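Long-range contacts in epoxyqueuosine reductase (Streptococcus thermophilus, PDB 5D6S), which belongs to the QueG family of epoxyqueuosine reductases and binds cobalamin and two iron/sulfur clusters, with a helical region at its C-terminal end: residues His333-Ile338 with Leu361-Lys366; Met372-Arg377 with Val393-Ile399. Numbering follows the deposited sequence.

Contact 1 (His333-Ile338 with Leu361-Lys366); sequences HDRNAI and LGEIVK
Apolar packing between an interhelical turn and the end of a helix joins 333-338 to 361-366 in the C-terminal helical region, where antiparallel helix pairs are layered as in HEAT-like repeats. His333 ends helix 318-331 with positive phi (51/36) in a Schellman motif. Asp334 (-75/102) then turns the chain: its OD1 accepts from Asn336 N (3.0 Å), an Asx turn, and its O from Ala337 N (3.0 Å), leading into helix 338-347. Across from it, helix 351-364 ends as Val365 leaves helical angles (-83/91). The backbones come closest at His333 and Ile364, CA to CA 4.3 Å. Ile364 (m, t) fills the gap, its two branches reaching His333, Asp334 and Ile338: CG1 to His333 CA 3.9 Å, CG2 to Asp334 O 3.6 Å and CG2 to Ile338 CG1 3.8 Å. Ile338 (m, t) also meets Leu361, CG2 to CD2 3.9 Å, and Val365, CD1 to CG2 3.7 Å. The extended Lys366 lays CE over the His333 ring, 4.0 Å from its centroid, a CH-pi contact. With no hydrogen bonds between the segments, cohesion rests on the apolar contacts of Ile338, Leu361, Ile364 and Val365, while His333, Arg335 and Lys366 lie at the exposed margin.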
loop_
_atom_site.group_PDB
_atom_site.type_symbol
_atom_site.label_atom_id
_atom_site.label_comp_id
_atom_site.label_asym_id
_atom_site.label_seq_id
_atom_site.Cartn_x
_atom_site.Cartn_y
_atom_site.Cartn_z
ATOM N N HIS A 333 -6.235 18.923 -14.200
ATOM C CA HIS A 333 -6.902 20.170 -14.647
ATOM C C HIS A 333 -8.236 19.948 -15.384
ATOM O O HIS A 333 -8.558 20.672 -16.339
ATOM C CB HIS A 333 -5.955 20.958 -15.538
ATOM C CG HIS A 333 -4.597 21.110 -14.950
ATOM N ND1 HIS A 333 -4.330 22.007 -13.940
ATOM C CD2 HIS A 333 -3.437 20.458 -15.198
ATOM C CE1 HIS A 333 -3.062 21.899 -13.587
ATOM N NE2 HIS A 333 -2.498 20.970 -14.337
ATOM N N ASP A 334 -8.993 18.936 -14.951
ATOM C CA ASP A 334 -10.157 18.451 -15.703
ATOM C C ASP A 334 -11.327 19.397 -15.578
ATOM O O ASP A 334 -12.043 19.364 -14.579
ATOM C CB ASP A 334 -10.580 17.058 -15.223
ATOM C CG ASP A 334 -11.651 16.425 -16.108
ATOM O OD1 ASP A 334 -12.013 17.036 -17.154
ATOM O OD2 ASP A 334 -12.088 15.288 -15.786
ATOM N N ARG A 335 -11.550 20.200 -16.615
ATOM C CA ARG A 335 -12.689 21.128 -16.632
ATOM C C ARG A 335 -14.033 20.409 -16.496
ATOM O O ARG A 335 -14.999 20.996 -16.033
ATOM C CB ARG A 335 -12.699 21.990 -17.892
ATOM C CG ARG A 335 -11.559 22.996 -17.967
ATOM C CD ARG A 335 -11.788 24.000 -19.092
ATOM N NE ARG A 335 -12.929 24.883 -18.826
ATOM C CZ ARG A 335 -12.897 25.930 -18.002
ATOM N NH1 ARG A 335 -11.779 26.244 -17.333
ATOM N NH2 ARG A 335 -13.992 26.662 -17.843
ATOM N N ASN A 336 -14.084 19.131 -16.830
ATOM C CA ASN A 336 -15.351 18.379 -16.711
ATOM C C ASN A 336 -15.761 18.037 -15.292
ATOM O O ASN A 336 -16.901 17.618 -15.040
ATOM C CB ASN A 336 -15.322 17.100 -17.547
ATOM C CG ASN A 336 -15.216 17.383 -19.025
ATOM O OD1 ASN A 336 -15.533 18.470 -19.501
ATOM N ND2 ASN A 336 -14.715 16.415 -19.756
ATOM N N ALA A 337 -14.854 18.219 -14.346
ATOM C CA ALA A 337 -15.188 17.941 -12.956
ATOM C C ALA A 337 -15.875 19.141 -12.272
ATOM O O ALA A 337 -16.436 19.007 -11.185
ATOM C CB ALA A 337 -13.938 17.543 -12.222
ATOM N N ILE A 338 -15.787 20.323 -12.884
ATOM C CA ILE A 338 -16.120 21.550 -12.169
ATOM C C ILE A 338 -17.519 21.419 -11.577
ATOM O O ILE A 338 -17.724 21.721 -10.410
ATOM C CB ILE A 338 -15.965 22.789 -13.062
ATOM C CG1 ILE A 338 -14.474 23.030 -13.348
ATOM C CG2 ILE A 338 -16.536 24.029 -12.417
ATOM C CD1 ILE A 338 -14.181 24.062 -14.427
ATOM N N LEU A 361 -10.854 23.481 -7.343
ATOM C CA LEU A 361 -11.292 24.526 -8.279
ATOM C C LEU A 361 -10.201 25.562 -8.535
ATOM O O LEU A 361 -10.074 26.060 -9.652
ATOM C CB LEU A 361 -12.559 25.191 -7.808
ATOM C CG LEU A 361 -13.807 24.315 -7.859
ATOM C CD1 LEU A 361 -14.937 25.030 -7.161
ATOM C CD2 LEU A 361 -14.220 23.967 -9.269
ATOM N N GLY A 362 -9.391 25.856 -7.524
ATOM C CA GLY A 362 -8.302 26.798 -7.700
ATOM C C GLY A 362 -7.207 26.279 -8.612
ATOM O O GLY A 362 -6.385 27.035 -9.123
ATOM N N GLU A 363 -7.192 24.980 -8.807
ATOM C CA GLU A 363 -6.209 24.351 -9.652
ATOM C C GLU A 363 -6.731 24.257 -11.095
ATOM O O GLU A 363 -5.999 24.525 -12.054
ATOM C CB GLU A 363 -5.919 22.940 -9.085
ATOM C CG GLU A 363 -4.665 22.761 -8.213
ATOM C CD GLU A 363 -3.918 24.031 -7.840
ATOM O OE1 GLU A 363 -4.426 24.850 -7.051
ATOM O OE2 GLU A 363 -2.791 24.188 -8.344
ATOM N N ILE A 364 -7.974 23.787 -11.226
ATOM C CA ILE A 364 -8.607 23.490 -12.509
ATOM C C ILE A 364 -8.940 24.764 -13.282
ATOM O O ILE A 364 -8.618 24.866 -14.454
ATOM C CB ILE A 364 -9.883 22.625 -12.291
ATOM C CG1 ILE A 364 -9.476 21.200 -11.905
ATOM C CG2 ILE A 364 -10.749 22.578 -13.533
ATOM C CD1 ILE A 364 -10.539 20.398 -11.182
ATOM N N VAL A 365 -9.586 25.726 -12.634
ATOM C CA VAL A 365 -10.014 26.956 -13.310
ATOM C C VAL A 365 -8.851 27.947 -13.381
ATOM O O VAL A 365 -8.651 28.753 -12.470
ATOM C CB VAL A 365 -11.188 27.599 -12.586
ATOM C CG1 VAL A 365 -11.632 28.855 -13.306
ATOM C CG2 VAL A 365 -12.346 26.612 -12.468
ATOM N N LYS A 366 -8.077 27.878 -14.463
ATOM C CA LYS A 366 -6.817 28.622 -14.554
ATOM C C LYS A 366 -7.032 30.116 -14.767
ATOM O O LYS A 366 -6.313 30.921 -14.171
ATOM C CB LYS A 366 -5.929 28.031 -15.640
ATOM C CG LYS A 366 -5.343 26.679 -15.253
ATOM C CD LYS A 366 -4.393 26.140 -16.309
ATOM C CE LYS A 366 -3.424 25.109 -15.736
ATOM N NZ LYS A 366 -2.377 24.691 -16.722
#

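Contact 2 (Met372-Arg377 with Val393-Ile399); sequences MLDYMR and VCAKWQI
In the helix pair that ends the HEAT-like C-terminal region, helix 370-377 packs against the end of helix 384-396 and the last residues. Along it, Met372 comes first, placing CG 3.8 Å from Trp397 CZ3. Leu373 sends CD2 to Trp397 CE3 at 3.7 Å and to Ile399 CD1 at 4.2 Å. Asp374, exposed, bridges to Arg377 one turn on, OD1 to NH1 2.6 Å. Met376 points at the partner; its flexible thioether chain touches four residues, with CB to Trp397 CZ3 3.8 Å, CE to Val393 CG1 3.8 Å, and CG to Cys394 SG and Ile399 CD1, both 4.3 Å. Arg377 CG lies 4.1 Å from Ile399 CG2, where the backbones come closest (CA to CA 7.1 Å). Gln398 (60/33) is the C-prime residue of a Schellman motif, Ile399 N to Cys394 O 3.0 Å, which folds Ile399 back toward the first helix. Trp397, broad and buried, contributes the greatest area on its side. The contact is therefore one of dispersion and apolar burial.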
loop_
_atom_site.group_PDB
_atom_site.type_symbol
_atom_site.label_atom_id
_atom_site.label_comp_id
_atom_site.label_asym_id
_atom_site.label_seq_id
_atom_site.Cartn_x
_atom_site.Cartn_y
_atom_site.Cartn_z
ATOM N N MET A 372 -17.269 33.080 -11.834
ATOM C CA MET A 372 -16.596 32.145 -10.966
ATOM C C MET A 372 -16.046 32.868 -9.764
ATOM O O MET A 372 -16.168 32.358 -8.635
ATOM C CB MET A 372 -15.477 31.406 -11.697
ATOM C CG MET A 372 -14.792 30.324 -10.854
ATOM S SD MET A 372 -15.753 28.838 -10.425
ATOM C CE MET A 372 -16.150 28.248 -12.074
ATOM N N LEU A 373 -15.482 34.053 -9.982
ATOM C CA LEU A 373 -15.013 34.856 -8.844
ATOM C C LEU A 373 -16.162 35.158 -7.872
ATOM O O LEU A 373 -16.001 35.060 -6.665
ATOM C CB LEU A 373 -14.351 36.150 -9.295
ATOM C CG LEU A 373 -13.089 35.968 -10.146
ATOM C CD1 LEU A 373 -12.613 37.299 -10.688
ATOM C CD2 LEU A 373 -11.977 35.296 -9.351
ATOM N N ASP A 374 -17.343 35.450 -8.402
ATOM C CA ASP A 374 -18.509 35.676 -7.545
ATOM C C ASP A 374 -18.924 34.378 -6.810
ATOM O O ASP A 374 -19.301 34.421 -5.637
ATOM C CB ASP A 374 -19.690 36.271 -8.338
ATOM C CG ASP A 374 -19.401 37.692 -8.894
ATOM O OD1 ASP A 374 -18.254 38.189 -8.757
ATOM O OD2 ASP A 374 -20.337 38.310 -9.475
ATOM N N TYR A 375 -18.852 33.227 -7.490
ATOM C CA TYR A 375 -19.204 31.937 -6.854
ATOM C C TYR A 375 -18.326 31.756 -5.645
ATOM O O TYR A 375 -18.814 31.471 -4.552
ATOM C CB TYR A 375 -19.002 30.749 -7.814
ATOM C CG TYR A 375 -19.060 29.395 -7.131
ATOM C CD1 TYR A 375 -20.253 28.911 -6.624
ATOM C CD2 TYR A 375 -17.923 28.612 -6.954
ATOM C CE1 TYR A 375 -20.335 27.686 -5.958
ATOM C CE2 TYR A 375 -17.995 27.367 -6.300
ATOM C CZ TYR A 375 -19.210 26.913 -5.808
ATOM O OH TYR A 375 -19.344 25.675 -5.161
ATOM N N MET A 376 -17.018 31.891 -5.873
ATOM C CA MET A 376 -15.995 31.608 -4.854
ATOM C C MET A 376 -16.077 32.617 -3.738
ATOM O O MET A 376 -16.111 32.247 -2.579
ATOM C CB MET A 376 -14.593 31.619 -5.502
ATOM C CG MET A 376 -13.432 31.214 -4.616
ATOM S SD MET A 376 -13.513 29.550 -3.952
ATOM C CE MET A 376 -13.351 28.579 -5.464
ATOM N N ARG A 377 -16.139 33.899 -4.099
ATOM C CA ARG A 377 -16.288 34.968 -3.113
ATOM C C ARG A 377 -17.472 34.664 -2.198
ATOM O O ARG A 377 -17.434 34.941 -1.000
ATOM C CB ARG A 377 -16.483 36.338 -3.807
ATOM C CG ARG A 377 -16.416 37.560 -2.883
ATOM C CD ARG A 377 -16.624 38.891 -3.627
ATOM N NE ARG A 377 -15.759 39.046 -4.817
ATOM C CZ ARG A 377 -16.167 39.004 -6.089
ATOM N NH1 ARG A 377 -17.451 38.827 -6.388
ATOM N NH2 ARG A 377 -15.284 39.149 -7.080
ATOM N N VAL A 393 -7.488 30.071 -2.070
ATOM C CA VAL A 393 -7.966 30.245 -3.451
ATOM C C VAL A 393 -8.285 31.709 -3.652
ATOM O O VAL A 393 -7.818 32.330 -4.580
ATOM C CB VAL A 393 -9.187 29.358 -3.776
ATOM C CG1 VAL A 393 -9.784 29.767 -5.092
ATOM C CG2 VAL A 393 -8.784 27.887 -3.829
ATOM N N CYS A 394 -9.064 32.265 -2.739
ATOM C CA CYS A 394 -9.304 33.673 -2.741
ATOM C C CYS A 394 -8.003 34.461 -2.960
ATOM O O CYS A 394 -7.903 35.262 -3.886
ATOM C CB CYS A 394 -10.008 34.074 -1.460
ATOM S SG CYS A 394 -11.752 33.582 -1.454
ATOM N N ALA A 395 -6.994 34.223 -2.141
ATOM C CA ALA A 395 -5.734 34.958 -2.274
ATOM C C ALA A 395 -5.104 34.764 -3.641
ATOM O O ALA A 395 -4.576 35.705 -4.232
ATOM C CB ALA A 395 -4.748 34.542 -1.199
ATOM N N LYS A 396 -5.126 33.535 -4.128
ATOM C CA LYS A 396 -4.593 33.221 -5.449
ATOM C C LYS A 396 -5.369 33.961 -6.561
ATOM O O LYS A 396 -4.823 34.268 -7.598
ATOM C CB LYS A 396 -4.653 31.711 -5.644
ATOM C CG LYS A 396 -4.316 31.206 -7.029
ATOM C CD LYS A 396 -4.366 29.691 -7.025
ATOM C CE LYS A 396 -3.918 29.121 -8.357
ATOM N NZ LYS A 396 -3.568 27.690 -8.176
ATOM N N TRP A 397 -6.658 34.199 -6.346
ATOM C CA TRP A 397 -7.503 34.833 -7.347
ATOM C C TRP A 397 -7.711 36.297 -7.037
ATOM O O TRP A 397 -8.593 36.935 -7.599
ATOM C CB TRP A 397 -8.863 34.119 -7.431
ATOM C CG TRP A 397 -8.831 32.752 -8.069
ATOM C CD1 TRP A 397 -7.771 32.136 -8.619
ATOM C CD2 TRP A 397 -9.950 31.876 -8.254
ATOM N NE1 TRP A 397 -8.143 30.912 -9.138
ATOM C CE2 TRP A 397 -9.482 30.733 -8.926
ATOM C CE3 TRP A 397 -11.304 31.963 -7.941
ATOM C CZ2 TRP A 397 -10.308 29.658 -9.245
ATOM C CZ3 TRP A 397 -12.131 30.908 -8.274
ATOM C CH2 TRP A 397 -11.628 29.765 -8.916
ATOM N N GLN A 398 -6.904 36.833 -6.126
ATOM C CA GLN A 398 -6.854 38.268 -5.904
ATOM C C GLN A 398 -8.218 38.797 -5.490
ATOM O O GLN A 398 -8.592 39.919 -5.813
ATOM C CB GLN A 398 -6.365 38.956 -7.184
ATOM C CG GLN A 398 -5.410 40.118 -6.962
ATOM C CD GLN A 398 -3.951 39.692 -7.033
ATOM O OE1 GLN A 398 -3.487 39.221 -8.072
ATOM N NE2 GLN A 398 -3.221 39.874 -5.938
ATOM N N ILE A 399 -8.968 37.978 -4.772
ATOM C CA ILE A 399 -10.211 38.421 -4.172
ATOM C C ILE A 399 -9.857 39.037 -2.836
ATOM O O ILE A 399 -9.654 38.321 -1.863
ATOM C CB ILE A 399 -11.179 37.247 -3.941
ATOM C CG1 ILE A 399 -11.669 36.710 -5.291
ATOM C CG2 ILE A 399 -12.343 37.669 -3.037
ATOM C CD1 ILE A 399 -12.285 35.342 -5.206
#

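How the contacts relate
From the N-terminal side, helix 318-331 leads into the turn 333-338; helices 338-347 and 351-364 then form a hairpin that contact 1 closes, bringing the end of the second helix back to the turn before the first. After a short linker, helices 370-377 and 384-396 form the next hairpin, closed by contact 2 at the chain's end. The loops are in series, neither nested nor crossed, with contact centres about 14 Å apart. Two residues of contact 2 join them: Lys396 NZ forms a salt bridge with Glu363 OE1 (3.2 Å), and Trp397 CZ2 packs against Leu361 O (3.6 Å), so the last hairpin is stacked on the preceding one.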